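Local coordinates for GrpB family protein (Enterococcus faecalis, PDB 2NRK) that is of unknown function but belongs to the GrpB family, which is grouped with the nucleotidyltransferases and may therefore share their fold, at residues A[15-19]-A[50-56]; A[22-26]-A[75-79]; A[86-92]-A[103-107]; A[133-138]-A[156-160]. All blocks are in the same frame, centred on the assembly; numbering follows the deposited sequence.

Interaction 1 of 4, residues A[15-19]-A[50-56]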
loop_
_atom_site.group_PDB
_atom_site.type_symbol
_atom_site.label_atom_id
_atom_site.label_comp_id
_atom_site.label_asym_id
_atom_site.label_seq_id
_atom_site.Cartn_x
_atom_site.Cartn_y
_atom_site.Cartn_z
ATOM N N TRP A 15 -1.649 15.206 -22.102
ATOM C CA TRP A 15 -0.918 14.102 -21.491
ATOM C C TRP A 15 -1.872 12.998 -21.020
ATOM O O TRP A 15 -1.514 11.816 -21.001
ATOM C CB TRP A 15 -0.098 14.627 -20.305
ATOM C CG TRP A 15 1.080 15.468 -20.753
ATOM C CD1 TRP A 15 1.720 15.429 -21.960
ATOM C CD2 TRP A 15 1.777 16.426 -19.952
ATOM N NE1 TRP A 15 2.769 16.347 -21.973
ATOM C CE2 TRP A 15 2.840 16.945 -20.741
ATOM C CE3 TRP A 15 1.629 16.870 -18.630
ATOM C CZ2 TRP A 15 3.710 17.949 -20.270
ATOM C CZ3 TRP A 15 2.511 17.853 -18.148
ATOM C CH2 TRP A 15 3.535 18.379 -18.973
ATOM N N VAL A 16 -3.076 13.394 -20.617
ATOM C CA VAL A 16 -4.081 12.414 -20.179
ATOM C C VAL A 16 -4.513 11.506 -21.352
ATOM O O VAL A 16 -4.666 10.295 -21.170
ATOM C CB VAL A 16 -5.292 13.103 -19.515
ATOM C CG1 VAL A 16 -6.289 12.045 -19.030
ATOM C CG2 VAL A 16 -4.791 13.955 -18.300
ATOM N N GLU A 17 -4.709 12.120 -22.524
ATOM C CA GLU A 17 -5.050 11.406 -23.770
ATOM C C GLU A 17 -3.947 10.415 -24.093
ATOM O O GLU A 17 -4.209 9.236 -24.343
ATOM C CB GLU A 17 -5.182 12.376 -24.961
ATOM C CG GLU A 17 -5.978 13.627 -24.670
ATOM C CD GLU A 17 -6.082 14.601 -25.838
ATOM O OE1 GLU A 17 -5.574 14.303 -26.944
ATOM O OE2 GLU A 17 -6.683 15.676 -25.626
ATOM N N GLN A 18 -2.713 10.924 -24.079
ATOM C CA GLN A 18 -1.517 10.143 -24.374
ATOM C C GLN A 18 -1.404 8.959 -23.429
ATOM O O GLN A 18 -1.097 7.847 -23.873
ATOM C CB GLN A 18 -0.267 11.026 -24.287
ATOM C CG GLN A 18 -0.259 12.060 -25.406
ATOM C CD GLN A 18 0.744 13.180 -25.182
ATOM O OE1 GLN A 18 0.513 14.318 -25.612
ATOM N NE2 GLN A 18 1.845 12.875 -24.520
ATOM N N PHE A 19 -1.654 9.191 -22.138
ATOM C CA PHE A 19 -1.636 8.121 -21.176
ATOM C C PHE A 19 -2.686 7.047 -21.535
ATOM O O PHE A 19 -2.377 5.880 -21.615
ATOM C CB PHE A 19 -1.887 8.618 -19.746
ATOM C CG PHE A 19 -2.255 7.490 -18.812
ATOM C CD1 PHE A 19 -1.278 6.644 -18.340
ATOM C CD2 PHE A 19 -3.586 7.212 -18.501
ATOM C CE1 PHE A 19 -1.593 5.541 -17.532
ATOM C CE2 PHE A 19 -3.899 6.086 -17.682
ATOM C CZ PHE A 19 -2.916 5.269 -17.217
ATOM N N ALA A 50 5.953 19.989 -16.206
ATOM C CA ALA A 50 6.655 18.700 -16.262
ATOM C C ALA A 50 7.379 18.492 -17.577
ATOM O O ALA A 50 7.008 19.063 -18.579
ATOM C CB ALA A 50 5.655 17.551 -16.099
ATOM N N LYS A 51 8.373 17.618 -17.567
ATOM C CA LYS A 51 8.897 17.082 -18.817
ATOM C C LYS A 51 7.766 16.283 -19.467
ATOM O O LYS A 51 7.048 15.555 -18.765
ATOM C CB LYS A 51 10.052 16.149 -18.545
ATOM C CG LYS A 51 11.275 16.921 -18.085
ATOM C CD LYS A 51 12.215 16.051 -17.305
ATOM C CE LYS A 51 12.975 15.071 -18.163
ATOM N NZ LYS A 51 14.449 15.162 -17.805
ATOM N N PRO A 52 7.576 16.450 -20.786
ATOM C CA PRO A 52 6.474 15.760 -21.475
ATOM C C PRO A 52 6.793 14.298 -21.760
ATOM O O PRO A 52 6.862 13.880 -22.938
ATOM C CB PRO A 52 6.333 16.550 -22.777
ATOM C CG PRO A 52 7.663 17.081 -23.039
ATOM C CD PRO A 52 8.312 17.354 -21.696
ATOM N N ILE A 53 7.032 13.550 -20.687
ATOM C CA ILE A 53 7.298 12.118 -20.743
ATOM C C ILE A 53 6.240 11.475 -19.843
ATOM O O ILE A 53 6.149 11.795 -18.648
ATOM C CB ILE A 53 8.698 11.755 -20.178
ATOM C CG1 ILE A 53 9.797 12.491 -20.970
ATOM C CG2 ILE A 53 8.913 10.252 -20.228
ATOM C CD1 ILE A 53 11.185 12.300 -20.381
ATOM N N ILE A 54 5.421 10.609 -20.429
ATOM C CA ILE A 54 4.310 10.028 -19.674
ATOM C C ILE A 54 4.837 8.829 -18.894
ATOM O O ILE A 54 5.413 7.914 -19.496
ATOM C CB ILE A 54 3.159 9.534 -20.588
ATOM C CG1 ILE A 54 2.696 10.591 -21.620
ATOM C CG2 ILE A 54 1.969 9.035 -19.739
ATOM C CD1 ILE A 54 2.143 11.859 -21.015
ATOM N N ASP A 55 4.617 8.833 -17.577
ATOM C CA ASP A 55 4.948 7.679 -16.723
ATOM C C ASP A 55 3.750 6.781 -16.477
ATOM O O ASP A 55 2.649 7.275 -16.068
ATOM C CB ASP A 55 5.492 8.119 -15.359
ATOM C CG ASP A 55 6.807 8.848 -15.484
ATOM O OD1 ASP A 55 7.835 8.171 -15.655
ATOM O OD2 ASP A 55 6.793 10.107 -15.422
ATOM N N PHE A 56 3.981 5.484 -16.668
ATOM C CA PHE A 56 2.987 4.402 -16.461
ATOM C C PHE A 56 3.407 3.494 -15.324
ATOM O O PHE A 56 4.586 3.072 -15.253
ATOM C CB PHE A 56 2.831 3.531 -17.728
ATOM C CG PHE A 56 2.427 4.306 -18.946
ATOM C CD1 PHE A 56 1.108 4.279 -19.389
ATOM C CD2 PHE A 56 3.350 5.081 -19.637
ATOM C CE1 PHE A 56 0.696 5.048 -20.493
ATOM C CE2 PHE A 56 2.952 5.837 -20.746
ATOM C CZ PHE A 56 1.616 5.823 -21.180
HETATM O O HOH W 1 4.349 14.043 -24.645
#
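Gln18 and Pro52 are joined through one water molecule, which accepts a bond from Gln18 NE2 at 2.8 Å and donates to Pro52 O at 3.0 Å. Pro52 is the centre of an inverse gamma turn, closed by a weak backbone bond, just before the chain enters strand 54-60. Apart from this polar bridge the contact is apolar. Ile54 is its wedge, with three atoms facing three helix residues. With CG1 beside the backbone N (chi1 -50°) and a further bend at chi2, CD1 is carried to Trp15 CB, 3.6 Å away, while CG1 runs across the amide end of Gln18. The other branch, CG2, rests against Phe19 CB at 3.9 Å, at the edge of the Phe19 ring and near its plane. The indole of Trp15 reaches back along the loop: NE1 lies 3.7 Å from Pro52 CB, and CH2 is the same 3.7 Å from Ala50 CB. The side chains of Phe19 and Phe56 run antiparallel. Their planes are only 24° apart, but with centroids separated by 5.2 Å little of one ring covers the other. Phe19 O lies in the plane of the Phe56 ring, at its edge, 3.4 Å from CE1. Phe19 also stacks on His39 of strand 34-40. The arrangement is that of an alpha/beta layer, helix 14-30 packed on a mixed sheet, consistent with the family's place among the nucleotidyltransferases.

Interaction 2 of 4, residues A[22-26]-A[75-79]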
loop_
_atom_site.group_PDB
_atom_site.type_symbol
_atom_site.label_atom_id
_atom_site.label_comp_id
_atom_site.label_asym_id
_atom_site.label_seq_id
_atom_site.Cartn_x
_atom_site.Cartn_y
_atom_site.Cartn_z
ATOM N N GLU A 22 -1.930 4.882 -24.737
ATOM C CA GLU A 22 -0.866 3.910 -24.595
ATOM C C GLU A 22 -1.230 2.868 -23.542
ATOM O O GLU A 22 -0.798 1.710 -23.626
ATOM C CB GLU A 22 0.470 4.615 -24.275
ATOM C CG GLU A 22 1.695 3.669 -24.246
ATOM C CD GLU A 22 2.106 3.155 -25.647
ATOM O OE1 GLU A 22 1.379 3.393 -26.654
ATOM O OE2 GLU A 22 3.186 2.513 -25.742
ATOM N N ALA A 23 -1.988 3.264 -22.519
ATOM C CA ALA A 23 -2.366 2.285 -21.504
ATOM C C ALA A 23 -3.140 1.118 -22.171
ATOM O O ALA A 23 -2.935 -0.054 -21.834
ATOM C CB ALA A 23 -3.195 2.919 -20.374
ATOM N N GLN A 24 -4.005 1.433 -23.131
ATOM C CA GLN A 24 -4.774 0.410 -23.842
ATOM C C GLN A 24 -3.819 -0.506 -24.627
ATOM O O GLN A 24 -3.964 -1.737 -24.628
ATOM C CB GLN A 24 -5.772 1.088 -24.793
ATOM C CG GLN A 24 -7.064 0.312 -25.076
ATOM C CD GLN A 24 -8.004 1.086 -25.993
ATOM O OE1 GLN A 24 -7.575 1.644 -27.004
ATOM N NE2 GLN A 24 -9.286 1.132 -25.638
ATOM N N ALA A 25 -2.851 0.110 -25.299
ATOM C CA ALA A 25 -1.856 -0.635 -26.080
ATOM C C ALA A 25 -1.106 -1.607 -25.170
ATOM O O ALA A 25 -0.918 -2.783 -25.532
ATOM C CB ALA A 25 -0.896 0.328 -26.786
ATOM N N LEU A 26 -0.681 -1.131 -23.992
ATOM C CA LEU A 26 0.011 -1.974 -23.014
ATOM C C LEU A 26 -0.849 -3.144 -22.524
ATOM O O LEU A 26 -0.379 -4.289 -22.458
ATOM C CB LEU A 26 0.506 -1.143 -21.817
ATOM C CG LEU A 26 1.568 -0.111 -22.205
ATOM C CD1 LEU A 26 1.814 0.815 -20.992
ATOM C CD2 LEU A 26 2.850 -0.813 -22.618
ATOM N N ARG A 75 8.325 -4.375 -30.345
ATOM C CA ARG A 75 7.566 -4.212 -31.593
ATOM C C ARG A 75 6.801 -2.879 -31.594
ATOM O O ARG A 75 6.666 -2.245 -32.658
ATOM C CB ARG A 75 6.593 -5.375 -31.795
ATOM C CG ARG A 75 5.962 -5.409 -33.184
ATOM C CD ARG A 75 4.834 -6.434 -33.245
ATOM N NE ARG A 75 3.661 -5.956 -32.523
ATOM C CZ ARG A 75 2.825 -5.029 -32.997
ATOM N NH1 ARG A 75 1.790 -4.649 -32.275
ATOM N NH2 ARG A 75 3.018 -4.488 -34.203
ATOM N N ILE A 76 6.321 -2.448 -30.425
ATOM C CA ILE A 76 5.639 -1.144 -30.329
ATOM C C ILE A 76 6.571 -0.001 -29.878
ATOM O O ILE A 76 6.123 1.062 -29.412
ATOM C CB ILE A 76 4.308 -1.223 -29.527
ATOM C CG1 ILE A 76 4.549 -1.574 -28.058
ATOM C CG2 ILE A 76 3.364 -2.248 -30.192
ATOM C CD1 ILE A 76 3.321 -1.208 -27.118
ATOM N N GLY A 77 7.876 -0.245 -29.970
ATOM C CA GLY A 77 8.843 0.837 -29.865
ATOM C C GLY A 77 9.632 0.948 -28.582
ATOM O O GLY A 77 10.421 1.865 -28.450
ATOM N N TYR A 78 9.380 0.063 -27.628
ATOM C CA TYR A 78 10.088 0.103 -26.352
ATOM C C TYR A 78 11.471 -0.527 -26.382
ATOM O O TYR A 78 11.704 -1.537 -27.074
ATOM C CB TYR A 78 9.258 -0.578 -25.250
ATOM C CG TYR A 78 8.062 0.245 -24.837
ATOM C CD1 TYR A 78 8.225 1.373 -24.007
ATOM C CD2 TYR A 78 6.788 -0.069 -25.309
ATOM C CE1 TYR A 78 7.120 2.148 -23.620
ATOM C CE2 TYR A 78 5.681 0.718 -24.944
ATOM C CZ TYR A 78 5.874 1.804 -24.083
ATOM O OH TYR A 78 4.803 2.622 -23.717
ATOM N N GLU A 79 12.388 0.086 -25.632
ATOM C CA GLU A 79 13.556 -0.598 -25.146
ATOM C C GLU A 79 13.167 -1.294 -23.841
ATOM O O GLU A 79 12.628 -0.664 -22.915
ATOM C CB GLU A 79 14.678 0.400 -24.814
ATOM C CG GLU A 79 15.464 0.974 -25.916
ATOM C CD GLU A 79 16.624 1.796 -25.312
ATOM O OE1 GLU A 79 16.379 2.962 -24.934
ATOM O OE2 GLU A 79 17.729 1.248 -25.168
#
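A Schellman motif ending helix 70-75 presents Ile76 and Tyr78 to helix 14-30, where they meet Glu22, Ala25 and Leu26. Gly77, with positive phi, is the C-prime residue of the motif, and Tyr78 N closes it on Phe73 O. The polar link is the bond from Tyr78 OH to Glu22 OE2, a short 2.6 Å. The two side chains approach from opposite directions, with OE2 near the plane of the phenol at its hydroxyl edge and the carboxylate turned 46° from the ring. The lone pair used is the anti one, on the side away from the other carboxylate oxygen. In Glu22, CG stands opposite the backbone N (chi1 -174°), which brings it to 3.3 Å from Tyr78 OH, and the bend at chi2 (71°) then turns the carboxylate onto the hydroxyl. OE2 has a second partner in Lys94 NZ, a salt bridge that would be expected to favour the charged carboxylate. The same amine donates to Ile76 O, so one lysine ties the helix to the turn. Apolar contacts flank the bond. Leu26 crosses the phenol at about a right angle, CD2 lying 4.0 Å from Tyr78 CE2. Ile76 CD1 sits in the plane of that ring at its edge and makes a looser contact, 4.5 Å, with Ala25 CB. Tyr78 also packs on Leu92 of strand 89-94 and Val103 of strand 101-107, while Leu26 also touches Phe73 and Phe56, which places the contact between helices 14-30 and 70-75, against the sheet.

Interaction 3 of 4, residues A[86-92]-A[103-107]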
loop_
_atom_site.group_PDB
_atom_site.type_symbol
_atom_site.label_atom_id
_atom_site.label_comp_id
_atom_site.label_asym_id
_atom_site.label_seq_id
_atom_site.Cartn_x
_atom_site.Cartn_y
_atom_site.Cartn_z
ATOM N N LEU A 86 16.421 -1.510 -10.185
ATOM C CA LEU A 86 15.444 -1.654 -9.100
ATOM C C LEU A 86 14.879 -3.066 -9.024
ATOM O O LEU A 86 14.280 -3.566 -9.970
ATOM C CB LEU A 86 14.302 -0.631 -9.197
ATOM C CG LEU A 86 14.600 0.873 -9.186
ATOM C CD1 LEU A 86 13.298 1.671 -9.262
ATOM C CD2 LEU A 86 15.430 1.292 -7.969
ATOM N N SER A 87 15.071 -3.704 -7.865
ATOM C CA SER A 87 14.674 -5.098 -7.662
ATOM C C SER A 87 13.186 -5.308 -7.912
ATOM O O SER A 87 12.347 -4.560 -7.384
ATOM C CB SER A 87 15.053 -5.567 -6.239
ATOM O OG SER A 87 14.931 -6.980 -6.156
ATOM N N GLY A 88 12.850 -6.289 -8.743
ATOM C CA GLY A 88 11.440 -6.574 -9.021
ATOM C C GLY A 88 10.763 -5.734 -10.083
ATOM O O GLY A 88 9.636 -6.028 -10.449
ATOM N N ARG A 89 11.443 -4.721 -10.619
ATOM C CA ARG A 89 10.843 -3.894 -11.665
ATOM C C ARG A 89 11.095 -4.497 -13.045
ATOM O O ARG A 89 12.100 -5.216 -13.240
ATOM C CB ARG A 89 11.420 -2.471 -11.608
ATOM C CG ARG A 89 10.789 -1.524 -12.651
ATOM C CD ARG A 89 11.279 -0.086 -12.438
ATOM N NE ARG A 89 12.745 0.040 -12.622
ATOM C CZ ARG A 89 13.365 1.222 -12.722
ATOM N NH1 ARG A 89 12.649 2.355 -12.653
ATOM N NH2 ARG A 89 14.685 1.301 -12.875
ATOM N N ARG A 90 10.175 -4.253 -13.976
ATOM C CA ARG A 90 10.541 -4.239 -15.408
ATOM C C ARG A 90 10.299 -2.849 -15.938
ATOM O O ARG A 90 9.183 -2.340 -15.845
ATOM C CB ARG A 90 9.778 -5.291 -16.215
ATOM C CG ARG A 90 10.083 -6.721 -15.750
ATOM C CD ARG A 90 11.575 -7.101 -15.939
ATOM N NE ARG A 90 11.793 -8.519 -15.633
ATOM C CZ ARG A 90 12.012 -9.007 -14.413
ATOM N NH1 ARG A 90 12.096 -8.186 -13.366
ATOM N NH2 ARG A 90 12.183 -10.345 -14.243
ATOM N N TYR A 91 11.324 -2.256 -16.540
ATOM C CA TYR A 91 11.262 -0.871 -16.939
ATOM C C TYR A 91 11.307 -0.836 -18.475
ATOM O O TYR A 91 12.116 -1.555 -19.083
ATOM C CB TYR A 91 12.475 -0.144 -16.356
ATOM C CG TYR A 91 12.590 1.322 -16.725
ATOM C CD1 TYR A 91 11.610 2.231 -16.338
ATOM C CD2 TYR A 91 13.717 1.805 -17.402
ATOM C CE1 TYR A 91 11.738 3.613 -16.647
ATOM C CE2 TYR A 91 13.851 3.183 -17.714
ATOM C CZ TYR A 91 12.839 4.055 -17.342
ATOM O OH TYR A 91 12.981 5.400 -17.665
ATOM N N LEU A 92 10.438 -0.030 -19.066
ATOM C CA LEU A 92 10.415 0.173 -20.524
ATOM C C LEU A 92 10.554 1.655 -20.800
ATOM O O LEU A 92 9.976 2.479 -20.101
ATOM C CB LEU A 92 9.083 -0.276 -21.145
ATOM C CG LEU A 92 8.425 -1.607 -20.756
ATOM C CD1 LEU A 92 7.085 -1.748 -21.463
ATOM C CD2 LEU A 92 9.317 -2.727 -21.122
ATOM N N VAL A 103 7.685 3.237 -18.656
ATOM C CA VAL A 103 6.740 2.267 -18.087
ATOM C C VAL A 103 7.408 1.538 -16.950
ATOM O O VAL A 103 8.488 0.966 -17.125
ATOM C CB VAL A 103 6.274 1.259 -19.188
ATOM C CG1 VAL A 103 5.255 0.265 -18.615
ATOM C CG2 VAL A 103 5.678 2.007 -20.382
ATOM N N HIS A 104 6.767 1.558 -15.778
ATOM C CA HIS A 104 7.372 1.019 -14.557
ATOM C C HIS A 104 6.469 -0.146 -14.164
ATOM O O HIS A 104 5.323 0.085 -13.743
ATOM C CB HIS A 104 7.324 2.064 -13.428
ATOM C CG HIS A 104 7.893 3.402 -13.805
ATOM N ND1 HIS A 104 9.168 3.794 -13.457
ATOM C CD2 HIS A 104 7.370 4.418 -14.529
ATOM C CE1 HIS A 104 9.395 5.011 -13.928
ATOM N NE2 HIS A 104 8.323 5.412 -14.586
ATOM N N ILE A 105 6.950 -1.369 -14.372
ATOM C CA ILE A 105 6.117 -2.550 -14.140
ATOM C C ILE A 105 6.577 -3.202 -12.832
ATOM O O ILE A 105 7.764 -3.452 -12.633
ATOM C CB ILE A 105 6.206 -3.560 -15.299
ATOM C CG1 ILE A 105 5.911 -2.877 -16.648
ATOM C CG2 ILE A 105 5.205 -4.691 -15.098
ATOM C CD1 ILE A 105 6.180 -3.799 -17.893
ATOM N N TYR A 106 5.621 -3.483 -11.936
ATOM C CA TYR A 106 5.961 -4.174 -10.691
ATOM C C TYR A 106 4.963 -5.298 -10.404
ATOM O O TYR A 106 3.814 -5.243 -10.828
ATOM C CB TYR A 106 5.890 -3.229 -9.499
ATOM C CG TYR A 106 6.837 -2.041 -9.539
ATOM C CD1 TYR A 106 8.143 -2.140 -9.063
ATOM C CD2 TYR A 106 6.370 -0.807 -9.978
ATOM C CE1 TYR A 106 8.987 -0.972 -9.056
ATOM C CE2 TYR A 106 7.186 0.320 -9.989
ATOM C CZ TYR A 106 8.463 0.233 -9.531
ATOM O OH TYR A 106 9.202 1.425 -9.521
ATOM N N GLN A 107 5.419 -6.301 -9.667
ATOM C CA GLN A 107 4.514 -7.335 -9.183
ATOM C C GLN A 107 3.622 -6.774 -8.062
ATOM O O GLN A 107 4.041 -5.884 -7.309
ATOM C CB GLN A 107 5.309 -8.516 -8.639
ATOM C CG GLN A 107 4.495 -9.787 -8.544
ATOM C CD GLN A 107 5.409 -10.995 -8.434
ATOM O OE1 GLN A 107 5.820 -11.569 -9.443
ATOM N NE2 GLN A 107 5.765 -11.349 -7.211
HETATM O O HOH W 2 7.926 -6.142 -8.251
HETATM O O HOH W 3 10.403 2.923 -11.170
#
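Arg89 and Tyr106 extend together from neighbouring strands, so that the aliphatic part of the arginine runs along the phenol. Arg89 CB is 3.8 Å from Tyr106 CE1, and CG lies over one face of the ring. The arginine CG stands opposite the backbone N (chi1 -178°), and a bend at chi3 then swings the guanidinium round until Tyr91 CB meets one of its faces, nearer the rim than the centre. In one of its two conformers, Leu86 places CD1 over the centre of the opposite face. His104 is the next side chain in the row. Its ring lies beside that of Tyr91 with the planes at 52°, neither stacked nor edge-to-face, and the centroids 5.5 Å apart. A water binds Arg89 NH1 at 2.8 Å and also bridges to His104 ND1 and Tyr106 OH, so three polar groups of this face share one molecule. Each has a further partner: Arg89 NE donates to Glu83 O, His104 NE2 pairs with Asp55 OD1, and Tyr106 OH with His117 NE2. On the other face Leu92 and Val103 run alongside, CB to CB at 3.8 Å, with Ile105 next to them. The backbones are locked by two hydrogen-bonded pairs, Arg90 with Ile105 and Leu92 with Val103; Val103 N to Leu92 O is 2.8 Å and nearly straight at 171°. This is an antiparallel beta hairpin, built into a mixed sheet where strand 101-107 also pairs in parallel with strand 54-60.

Interaction 4 of 4, residues A[133-138]-A[156-160]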
loop_
_atom_site.group_PDB
_atom_site.type_symbol
_atom_site.label_atom_id
_atom_site.label_comp_id
_atom_site.label_asym_id
_atom_site.label_seq_id
_atom_site.Cartn_x
_atom_site.Cartn_y
_atom_site.Cartn_z
ATOM N N THR A 133 5.285 24.507 -5.941
ATOM C CA THR A 133 6.669 24.574 -5.460
ATOM C C THR A 133 7.541 23.662 -6.309
ATOM O O THR A 133 8.632 24.065 -6.733
ATOM C CB THR A 133 6.756 24.201 -3.948
ATOM O OG1 THR A 133 6.062 25.210 -3.223
ATOM C CG2 THR A 133 8.205 24.183 -3.450
ATOM N N TYR A 134 7.028 22.459 -6.573
ATOM C CA TYR A 134 7.741 21.439 -7.333
ATOM C C TYR A 134 7.931 21.892 -8.782
ATOM O O TYR A 134 9.043 21.826 -9.317
ATOM C CB TYR A 134 6.934 20.162 -7.293
ATOM C CG TYR A 134 7.590 18.979 -7.931
ATOM C CD1 TYR A 134 8.966 18.834 -7.933
ATOM C CD2 TYR A 134 6.800 17.952 -8.439
ATOM C CE1 TYR A 134 9.565 17.693 -8.502
ATOM C CE2 TYR A 134 7.371 16.819 -9.007
ATOM C CZ TYR A 134 8.754 16.706 -9.008
ATOM O OH TYR A 134 9.278 15.568 -9.562
ATOM N N GLY A 135 6.862 22.407 -9.397
ATOM C CA GLY A 135 6.978 22.896 -10.778
ATOM C C GLY A 135 7.961 24.043 -10.920
ATOM O O GLY A 135 8.746 24.098 -11.891
ATOM N N THR A 136 7.947 24.956 -9.942
ATOM C CA THR A 136 8.840 26.104 -9.927
ATOM C C THR A 136 10.288 25.626 -9.814
ATOM O O THR A 136 11.160 26.133 -10.503
ATOM C CB THR A 136 8.458 27.095 -8.798
ATOM O OG1 THR A 136 7.187 27.672 -9.123
ATOM C CG2 THR A 136 9.486 28.228 -8.664
ATOM N N LEU A 137 10.527 24.649 -8.952
ATOM C CA LEU A 137 11.856 24.085 -8.800
ATOM C C LEU A 137 12.336 23.470 -10.110
ATOM O O LEU A 137 13.469 23.689 -10.522
ATOM C CB LEU A 137 11.884 23.050 -7.678
ATOM C CG LEU A 137 13.151 22.213 -7.535
ATOM C CD1 LEU A 137 14.354 23.139 -7.265
ATOM C CD2 LEU A 137 12.941 21.257 -6.411
ATOM N N LYS A 138 11.468 22.703 -10.760
ATOM C CA LYS A 138 11.868 22.022 -11.997
ATOM C C LYS A 138 12.208 23.045 -13.082
ATOM O O LYS A 138 13.189 22.877 -13.821
ATOM C CB LYS A 138 10.777 21.039 -12.453
ATOM C CG LYS A 138 10.663 19.786 -11.555
ATOM C CD LYS A 138 9.790 18.682 -12.191
ATOM C CE LYS A 138 8.331 18.945 -11.962
ATOM N NZ LYS A 138 7.453 18.028 -12.752
ATOM N N LYS A 156 16.533 17.413 -8.106
ATOM C CA LYS A 156 15.218 17.471 -7.485
ATOM C C LYS A 156 15.122 16.406 -6.376
ATOM O O LYS A 156 14.070 16.252 -5.744
ATOM C CB LYS A 156 14.095 17.174 -8.513
ATOM C CG LYS A 156 14.376 17.478 -9.984
ATOM C CD LYS A 156 13.824 16.380 -10.889
ATOM C CE LYS A 156 12.313 16.423 -10.979
ATOM N NZ LYS A 156 11.696 15.117 -11.428
ATOM N N ASP A 157 16.195 15.645 -6.164
ATOM C CA ASP A 157 16.073 14.367 -5.445
ATOM C C ASP A 157 15.647 14.516 -3.984
ATOM O O ASP A 157 14.767 13.782 -3.513
ATOM C CB ASP A 157 17.387 13.558 -5.507
ATOM C CG ASP A 157 17.273 12.193 -4.822
ATOM O OD1 ASP A 157 16.488 11.343 -5.290
ATOM O OD2 ASP A 157 17.961 11.961 -3.800
ATOM N N ALA A 158 16.279 15.456 -3.282
ATOM C CA ALA A 158 15.990 15.674 -1.852
ATOM C C ALA A 158 14.536 16.140 -1.668
ATOM O O ALA A 158 13.851 15.720 -0.711
ATOM C CB ALA A 158 16.971 16.692 -1.247
ATOM N N PHE A 159 14.078 17.007 -2.573
ATOM C CA PHE A 159 12.702 17.494 -2.545
ATOM C C PHE A 159 11.743 16.333 -2.757
ATOM O O PHE A 159 10.784 16.142 -2.002
ATOM C CB PHE A 159 12.471 18.563 -3.620
ATOM C CG PHE A 159 11.026 19.035 -3.695
ATOM C CD1 PHE A 159 10.546 19.993 -2.809
ATOM C CD2 PHE A 159 10.142 18.467 -4.615
ATOM C CE1 PHE A 159 9.214 20.440 -2.875
ATOM C CE2 PHE A 159 8.840 18.886 -4.668
ATOM C CZ PHE A 159 8.359 19.874 -3.804
ATOM N N ILE A 160 12.016 15.535 -3.782
ATOM C CA ILE A 160 11.141 14.386 -4.060
ATOM C C ILE A 160 11.062 13.423 -2.861
ATOM O O ILE A 160 9.965 12.986 -2.499
ATOM C CB ILE A 160 11.588 13.651 -5.346
ATOM C CG1 ILE A 160 11.273 14.544 -6.553
ATOM C CG2 ILE A 160 10.910 12.265 -5.422
ATOM C CD1 ILE A 160 12.027 14.107 -7.860
#
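Ring contact dominates between Tyr134 and Phe159. The planes are 24° apart but displaced, with centroids 5.2 Å apart, so the two share little face and contact is concentrated where Phe159 CE2 reaches Tyr134 CD1 at 3.3 Å. Both aromatic CG atoms stand opposite their backbone N, chi1 being -175° in Tyr134 and 176° in Phe159, which carries each ring into the gap between the helices. Two more side chains of helix 128-142 touch the phenylalanine: Leu137 passes it head to tail, CD2 lying 3.9 Å from Phe159 CB, and Thr133 CG2 touches the ring at CE1. Ile160 CD1 packs against the hydroxyl end of Tyr134. The pairing runs in an antiparallel sense, Tyr134 beside Phe159 and Lys138 beside Lys156, and joins helix 128-142 to the start of helix 157-171 in the run of helices that follows the last strand, 101-107. Polar contact across the pair rests on Lys156 NZ, which donates to Tyr134 OH at 3.1 Å. The lysine chain is folded towards the phenol, although its path, next to a break in the model, may be less certain, and its CE comes 3.6 Å from Lys138 CD. The two amines are 5.3 Å apart, like charges that might slightly disfavour full protonation of both. Lys138 is drawn the other way: its CE lies over the centre of one face of Tyr134, 3.6 Å above the plane, and NZ continues to Ala49 O and Ser42 OG in the loop before strand 54-60.

In the fold
From the N terminus, helix 14-30 supplies one side of both interaction 1 and interaction 2. Interaction 1 closes a loop of 30 residues and interaction 2 one of 48, and because their segments alternate along the chain the two cross, meeting where Phe56 packs on Glu22. Interaction 3 follows in series as a short hairpin closure. It joins interaction 1 through the pairing of strands 54-60 and 101-107, and interaction 2 where Tyr78 lies on Leu92. Interaction 4 closes last, within the C-terminal helices. It touches interaction 1 where Lys138 meets Ala50, whereas its centre is about 29 Å from that of interaction 2, on the opposite side of the chain's centre.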